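Local coordinates for protein putative protease (Parabacteroides distasonis ATCC 8503, PDB 3KD4) that is of unknown function but is probably an exported protease that hydrolyses peptide bonds, at residues V49-P52 against D53-T56; A88-P91 against A92-Q95; P265-M268 against T269-V273. All coordinates share one frame; numbering follows the deposited sequence.

Contact 1 (V49-P52 against D53-T56); sequences VYNP and DFQT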
loop_
_atom_site.group_PDB
_atom_site.type_symbol
_atom_site.label_atom_id
_atom_site.label_comp_id
_atom_site.label_asym_id
_atom_site.label_seq_id
_atom_site.Cartn_x
_atom_site.Cartn_y
_atom_site.Cartn_z
ATOM N N VAL A 49 -18.136 0.634 -6.201
ATOM C CA VAL A 49 -17.534 -0.061 -7.336
ATOM C C VAL A 49 -18.065 -1.492 -7.463
ATOM O O VAL A 49 -18.195 -2.187 -6.473
ATOM C CB VAL A 49 -15.992 -0.048 -7.177
ATOM C CG1 VAL A 49 -15.318 -0.849 -8.296
ATOM C CG2 VAL A 49 -15.460 1.445 -7.206
ATOM N N TYR A 50 -18.399 -1.941 -8.670
ATOM C CA TYR A 50 -18.822 -3.319 -8.847
ATOM C C TYR A 50 -18.612 -3.782 -10.261
ATOM O O TYR A 50 -18.364 -2.977 -11.174
ATOM C CB TYR A 50 -20.283 -3.519 -8.424
ATOM C CG TYR A 50 -21.276 -2.754 -9.269
ATOM C CD1 TYR A 50 -21.425 -1.376 -9.147
ATOM C CD2 TYR A 50 -22.079 -3.416 -10.183
ATOM C CE1 TYR A 50 -22.353 -0.669 -9.965
ATOM C CE2 TYR A 50 -23.005 -2.734 -10.969
ATOM C CZ TYR A 50 -23.113 -1.375 -10.880
ATOM O OH TYR A 50 -24.061 -0.757 -11.676
ATOM N N ASN A 51 -18.713 -5.102 -10.439
ATOM C CA ASN A 51 -18.524 -5.704 -11.752
ATOM C C ASN A 51 -19.848 -6.235 -12.284
ATOM O O ASN A 51 -20.308 -7.302 -11.864
ATOM C CB ASN A 51 -17.505 -6.838 -11.625
ATOM C CG ASN A 51 -17.176 -7.481 -12.963
ATOM O OD1 ASN A 51 -17.814 -7.208 -13.946
ATOM N ND2 ASN A 51 -16.189 -8.345 -12.982
ATOM N N PRO A 52 -20.460 -5.524 -13.227
ATOM C CA PRO A 52 -21.772 -5.906 -13.688
ATOM C C PRO A 52 -21.834 -7.203 -14.471
ATOM O O PRO A 52 -22.925 -7.693 -14.693
ATOM C CB PRO A 52 -22.184 -4.757 -14.610
ATOM C CG PRO A 52 -20.979 -4.029 -14.926
ATOM C CD PRO A 52 -19.989 -4.279 -13.866
ATOM N N ASP A 53 -20.713 -7.775 -14.878
ATOM C CA ASP A 53 -20.781 -9.110 -15.466
ATOM C C ASP A 53 -21.300 -10.155 -14.458
ATOM O O ASP A 53 -21.869 -11.152 -14.867
ATOM C CB ASP A 53 -19.437 -9.559 -15.979
ATOM C CG ASP A 53 -18.977 -8.792 -17.210
ATOM O OD1 ASP A 53 -19.770 -8.071 -17.843
ATOM O OD2 ASP A 53 -17.777 -8.902 -17.516
ATOM N N PHE A 54 -21.089 -9.938 -13.160
ATOM C CA PHE A 54 -21.567 -10.881 -12.149
ATOM C C PHE A 54 -22.271 -10.238 -10.979
ATOM O O PHE A 54 -22.791 -10.957 -10.094
ATOM C CB PHE A 54 -20.382 -11.673 -11.596
ATOM C CG PHE A 54 -19.690 -12.534 -12.637
ATOM C CD1 PHE A 54 -18.719 -12.004 -13.464
ATOM C CD2 PHE A 54 -20.030 -13.871 -12.783
ATOM C CE1 PHE A 54 -18.104 -12.807 -14.447
ATOM C CE2 PHE A 54 -19.398 -14.668 -13.758
ATOM C CZ PHE A 54 -18.449 -14.135 -14.570
ATOM N N GLN A 55 -22.301 -8.904 -10.932
ATOM C CA GLN A 55 -22.871 -8.238 -9.771
ATOM C C GLN A 55 -23.958 -7.265 -10.141
ATOM O O GLN A 55 -23.904 -6.615 -11.192
ATOM C CB GLN A 55 -21.791 -7.503 -8.972
ATOM C CG GLN A 55 -20.640 -8.412 -8.563
ATOM C CD GLN A 55 -19.589 -7.722 -7.731
ATOM O OE1 GLN A 55 -19.047 -6.695 -8.124
ATOM N NE2 GLN A 55 -19.293 -8.290 -6.572
ATOM N N THR A 56 -24.923 -7.116 -9.251
ATOM C CA THR A 56 -25.859 -6.008 -9.408
ATOM C C THR A 56 -25.913 -5.176 -8.138
ATOM O O THR A 56 -25.755 -5.673 -7.008
ATOM C CB THR A 56 -27.258 -6.452 -9.770
ATOM O OG1 THR A 56 -27.755 -7.291 -8.726
ATOM C CG2 THR A 56 -27.261 -7.169 -11.116
HETATM O O HOH W 1 -15.528 -10.060 -15.198
#

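Contact 2 (A88-P91 against A92-Q95); sequences ADAP and AYNQ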
loop_
_atom_site.group_PDB
_atom_site.type_symbol
_atom_site.label_atom_id
_atom_site.label_comp_id
_atom_site.label_asym_id
_atom_site.label_seq_id
_atom_site.Cartn_x
_atom_site.Cartn_y
_atom_site.Cartn_z
ATOM N N ALA A 88 -9.026 2.808 -16.068
ATOM C CA ALA A 88 -8.877 3.698 -17.233
ATOM C C ALA A 88 -7.823 3.144 -18.209
ATOM O O ALA A 88 -6.827 2.558 -17.791
ATOM C CB ALA A 88 -8.501 5.118 -16.795
ATOM N N ASP A 89 -8.094 3.311 -19.499
ATOM C CA ASP A 89 -7.211 2.840 -20.594
ATOM C C ASP A 89 -6.944 1.345 -20.579
ATOM O O ASP A 89 -5.888 0.932 -21.036
ATOM C CB ASP A 89 -5.848 3.587 -20.583
ATOM C CG ASP A 89 -6.002 5.088 -20.419
ATOM O OD1 ASP A 89 -6.702 5.717 -21.239
ATOM O OD2 ASP A 89 -5.433 5.638 -19.442
ATOM N N ALA A 90 -7.880 0.537 -20.064
ATOM C CA ALA A 90 -7.674 -0.919 -19.867
ATOM C C ALA A 90 -8.904 -1.664 -20.388
ATOM O O ALA A 90 -9.805 -2.035 -19.612
ATOM C CB ALA A 90 -7.421 -1.243 -18.425
ATOM N N PRO A 91 -8.930 -1.886 -21.717
ATOM C CA PRO A 91 -10.078 -2.343 -22.470
ATOM C C PRO A 91 -10.726 -3.569 -21.949
ATOM O O PRO A 91 -11.952 -3.663 -21.981
ATOM C CB PRO A 91 -9.489 -2.624 -23.843
ATOM C CG PRO A 91 -8.450 -1.582 -23.976
ATOM C CD PRO A 91 -7.824 -1.508 -22.621
ATOM N N ALA A 92 -9.922 -4.516 -21.484
ATOM C CA ALA A 92 -10.461 -5.757 -20.952
ATOM C C ALA A 92 -11.357 -5.538 -19.728
ATOM O O ALA A 92 -12.170 -6.409 -19.415
ATOM C CB ALA A 92 -9.315 -6.725 -20.589
ATOM N N TYR A 93 -11.198 -4.400 -19.045
ATOM C CA TYR A 93 -11.959 -4.087 -17.823
ATOM C C TYR A 93 -12.922 -2.942 -17.972
ATOM O O TYR A 93 -13.369 -2.346 -16.984
ATOM C CB TYR A 93 -10.991 -3.752 -16.692
ATOM C CG TYR A 93 -9.981 -4.809 -16.582
ATOM C CD1 TYR A 93 -10.303 -6.043 -16.035
ATOM C CD2 TYR A 93 -8.711 -4.628 -17.129
ATOM C CE1 TYR A 93 -9.390 -7.024 -15.983
ATOM C CE2 TYR A 93 -7.792 -5.614 -17.070
ATOM C CZ TYR A 93 -8.131 -6.802 -16.502
ATOM O OH TYR A 93 -7.192 -7.778 -16.442
ATOM N N ASN A 94 -13.261 -2.630 -19.213
ATOM C CA ASN A 94 -14.077 -1.465 -19.473
ATOM C C ASN A 94 -15.544 -1.684 -19.112
ATOM O O ASN A 94 -16.314 -0.753 -19.202
ATOM C CB ASN A 94 -13.919 -0.991 -20.939
ATOM C CG ASN A 94 -14.558 -1.924 -21.940
ATOM O OD1 ASN A 94 -15.189 -2.935 -21.599
ATOM N ND2 ASN A 94 -14.406 -1.576 -23.212
ATOM N N GLN A 95 -15.932 -2.894 -18.700
ATOM C CA GLN A 95 -17.290 -3.104 -18.182
ATOM C C GLN A 95 -17.444 -2.668 -16.697
ATOM O O GLN A 95 -18.564 -2.480 -16.226
ATOM C CB GLN A 95 -17.756 -4.552 -18.398
ATOM C CG GLN A 95 -17.455 -5.574 -17.285
ATOM C CD GLN A 95 -15.971 -5.852 -17.021
ATOM O OE1 GLN A 95 -15.087 -5.409 -17.766
ATOM N NE2 GLN A 95 -15.693 -6.589 -15.927
#

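Contact 3 (P265-M268 against T269-V273); sequences PMAM and TGYTV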
loop_
_atom_site.group_PDB
_atom_site.type_symbol
_atom_site.label_atom_id
_atom_site.label_comp_id
_atom_site.label_asym_id
_atom_site.label_seq_id
_atom_site.Cartn_x
_atom_site.Cartn_y
_atom_site.Cartn_z
ATOM N N PRO A 265 -8.275 -4.206 -8.589
ATOM C CA PRO A 265 -8.303 -5.066 -7.417
ATOM C C PRO A 265 -8.719 -6.464 -7.839
ATOM O O PRO A 265 -9.528 -6.624 -8.779
ATOM C CB PRO A 265 -9.395 -4.436 -6.525
ATOM C CG PRO A 265 -9.519 -3.018 -7.018
ATOM C CD PRO A 265 -9.203 -3.058 -8.456
HETATM N N MSE A 266 -8.190 -7.457 -7.138
HETATM C CA MSE A 266 -8.485 -8.851 -7.482
HETATM C C MSE A 266 -9.954 -9.174 -7.393
HETATM O O MSE A 266 -10.468 -9.971 -8.176
HETATM C CB MSE A 266 -7.687 -9.792 -6.581
HETATM C CG MSE A 266 -6.181 -9.736 -6.823
HETATM SE SE MSE A 266 -5.241 -11.240 -5.976
HETATM C CE MSE A 266 -5.412 -10.671 -4.109
ATOM N N ALA A 267 -10.637 -8.574 -6.423
ATOM C CA ALA A 267 -12.074 -8.781 -6.245
ATOM C C ALA A 267 -12.844 -8.411 -7.505
ATOM O O ALA A 267 -13.865 -9.023 -7.811
ATOM C CB ALA A 267 -12.601 -7.953 -5.063
HETATM N N MSE A 268 -12.362 -7.414 -8.231
HETATM C CA MSE A 268 -13.045 -6.939 -9.442
HETATM C C MSE A 268 -12.714 -7.812 -10.627
HETATM O O MSE A 268 -13.212 -7.582 -11.727
HETATM C CB MSE A 268 -12.701 -5.474 -9.714
HETATM C CG MSE A 268 -13.285 -4.513 -8.671
HETATM SE SE MSE A 268 -15.241 -4.599 -8.824
HETATM C CE MSE A 268 -15.670 -6.121 -7.557
ATOM N N THR A 269 -11.881 -8.829 -10.428
ATOM C CA THR A 269 -11.677 -9.821 -11.482
ATOM C C THR A 269 -12.100 -11.222 -10.995
ATOM O O THR A 269 -11.747 -12.222 -11.583
ATOM C CB THR A 269 -10.191 -9.835 -11.987
ATOM O OG1 THR A 269 -9.344 -10.405 -10.991
ATOM C CG2 THR A 269 -9.678 -8.433 -12.274
ATOM N N GLY A 270 -12.843 -11.309 -9.911
ATOM C CA GLY A 270 -13.168 -12.632 -9.356
ATOM C C GLY A 270 -11.946 -13.450 -8.939
ATOM O O GLY A 270 -11.989 -14.692 -8.955
ATOM N N TYR A 271 -10.873 -12.763 -8.553
ATOM C CA TYR A 271 -9.621 -13.418 -8.194
ATOM C C TYR A 271 -9.066 -14.324 -9.316
ATOM O O TYR A 271 -8.564 -15.417 -9.056
ATOM C CB TYR A 271 -9.769 -14.213 -6.869
ATOM C CG TYR A 271 -10.166 -13.334 -5.734
ATOM C CD1 TYR A 271 -9.208 -12.649 -5.004
ATOM C CD2 TYR A 271 -11.505 -13.104 -5.445
ATOM C CE1 TYR A 271 -9.553 -11.814 -3.977
ATOM C CE2 TYR A 271 -11.873 -12.265 -4.392
ATOM C CZ TYR A 271 -10.897 -11.609 -3.689
ATOM O OH TYR A 271 -11.240 -10.796 -2.653
ATOM N N THR A 272 -9.099 -13.844 -10.557
ATOM C CA THR A 272 -8.329 -14.603 -11.552
ATOM C C THR A 272 -7.722 -13.662 -12.573
ATOM O O THR A 272 -7.557 -12.446 -12.295
ATOM C CB THR A 272 -9.125 -15.817 -12.169
ATOM O OG1 THR A 272 -8.251 -16.650 -12.998
ATOM C CG2 THR A 272 -10.321 -15.314 -12.951
ATOM N N VAL A 273 -7.227 -14.260 -13.645
ATOM C CA VAL A 273 -6.364 -13.611 -14.607
ATOM C C VAL A 273 -6.923 -13.870 -15.965
ATOM O O VAL A 273 -7.655 -14.838 -16.147
ATOM C CB VAL A 273 -4.929 -14.183 -14.530
ATOM C CG1 VAL A 273 -4.223 -13.672 -13.251
ATOM C CG2 VAL A 273 -4.880 -15.751 -14.655
#

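Contact 1 (V49-P52 against D53-T56)
Gln55 folds back over Asn51, and its side chain follows the Asn51 peptide. Its CB starts against the backbone carbonyl, 3.3 Å from Asn51 O, and CG continues past the same oxygen at 3.5 Å. With CG anti to its own carbonyl carbon (chi1 -55°) and the chain extended beyond, CD arrives beside Asn51 N. At the tip OE1 takes the Asn51 N-H in a nearly straight bond (2.8 Å from Asn51 N, 171° at the hydrogen), on a lone pair in the carbonyl plane, and also touches Tyr50 CB at 3.4 Å. The other branch, NE2, bonds Thr120 OG1. Both polar groups of the Asn51 backbone are thus engaged by Gln55, because Gln55 N returns a 2.7 Å bond to Asn51 O. That oxygen also accepts from Phe54 N, closing a type I beta turn through Pro52 and Asp53. Superimposed on it is an Asx turn: Asn51 OD1 receives Asp53 N at 3.1 Å, the donor standing above the amide plane. The double turn carries the chain from strand 45-50 of the three-stranded sheet into strand 55-65 of the eight-stranded one. Asn51 CG lies anti to its backbone N, which directs the amide back over Asp53. OD1 has a further donor in Gln95 NE2, and ND2 bonds Tyr124 OH as well as a water, 2.9 Å from ND2, that gives Asp53 OD2 only a weak bond. Pro52 CA sets a CH...O contact on Gln55 O at 3.4 Å, while the Tyr50 ring turns its edge to that same oxygen and sends its hydroxyl to Glu81.

Contact 2 (A88-P91 against A92-Q95)
Ala90 and Tyr93 are joined twice, by backbone and by side chain, round a short 3-10 turn in the loop between strands 79-82 and 97-102. The hydrogen bonds that close the turn are all of the backbone. Tyr93 N gives its proton to Ala90 O at 2.8 Å, and Asn94 N does the same for Pro91 O at a longer 3.2 Å, so two successive i to i+3 turns share three residues. The second bond reaches its acceptor from well above the carbonyl plane, 69° out of it. Pro91 has no N-H to give and sits in the first corner of the turn, where its ring closes against the following peptide. The apolar contacts gather on the Tyr93 ring. Ala90 CB meets its edge, in plane, 3.8 Å from Tyr93 CD2, and the methyl of Ala92 lies over one face near the rim. Two contacts on carbonyl oxygens, without a hydrogen bond, complete the set: Tyr93 CB lies 3.6 Å from Ala90 O, and Asn94 CG comes to 3.1 Å from Pro91 O. With CG held between its own N and carbonyl carbon (chi1 71°), the Asn94 amide brings its carbon, not a well-aimed N-H, to that oxygen. Further out, Ala92 N bonds Tyr284 OH, and the Tyr93 hydroxyl makes weak bonds to Glu289 and Arg274. Because carbonyls and amides of the main chain close the turn by themselves, the tyrosine hydroxyl is not spent within it and can address the neighbouring part of the fold.

Contact 3 (P265-M268 against T269-V273)
Met266 O is gripped from both faces of its carbonyl plane by the backbone of Thr269 and Tyr271. Thr269 N lies 2.9 Å from Met266 O, and Tyr271 N, on the opposite face, 2.8 Å from it. Thr269 OG1 stands 3.1 Å from Met266 O too, but Thr272 O is also within reach of its one proton. A weak bond from Gly270 N to Ala267 O, 3.3 Å, completes the Schellman pattern that ends this 3-10 turn, and Gly270 takes the positive phi (60°) that such a reversal needs. Round this core the Tyr271 ring folds back under the turn. Ala267 CA sits over its face in a CH-pi contact, 4.3 Å from the centroid, and Met266 CB, of a residue present as selenomethionine, packs on Tyr271 CD1 at 3.6 Å. The ring reaches there because Tyr271 CG lies anti to its carbonyl carbon (chi1 -59°). Taking the ring away with an alanine here would probably uncover the Ala267 side of the turn and deprive Met266 CB of its aromatic neighbour. In the next shell Arg221 holds Gly270 O, and Tyr125 OH bonds Ala267 O. The chemistry implies a turn end secured chiefly by one shared carbonyl, with an aromatic plate laid against it and its hydroxyl bonded to a glycerol probably from the crystallisation liquor.

All three contacts are local turns, each partly buried, meeting at one junction in the fold. Contact 1 joins two sheets and is the most side-chain-driven, with an asparagine and a glutamine amide buried in it. Contact 2, in the loop leading to strand 97-102, is the more exposed and relies on main-chain bonds, with only Ala90 and Tyr93 buried. Contact 3, ahead of helix 276-282, combines a carbonyl hub with an aromatic lid. Gln95 of contact 2 reaches Asn51 and Pro52 of contact 1, the selenomethionine of Met268 lies against Tyr50 and Gln55, and Tyr93 touches Thr269 between contacts 2 and 3.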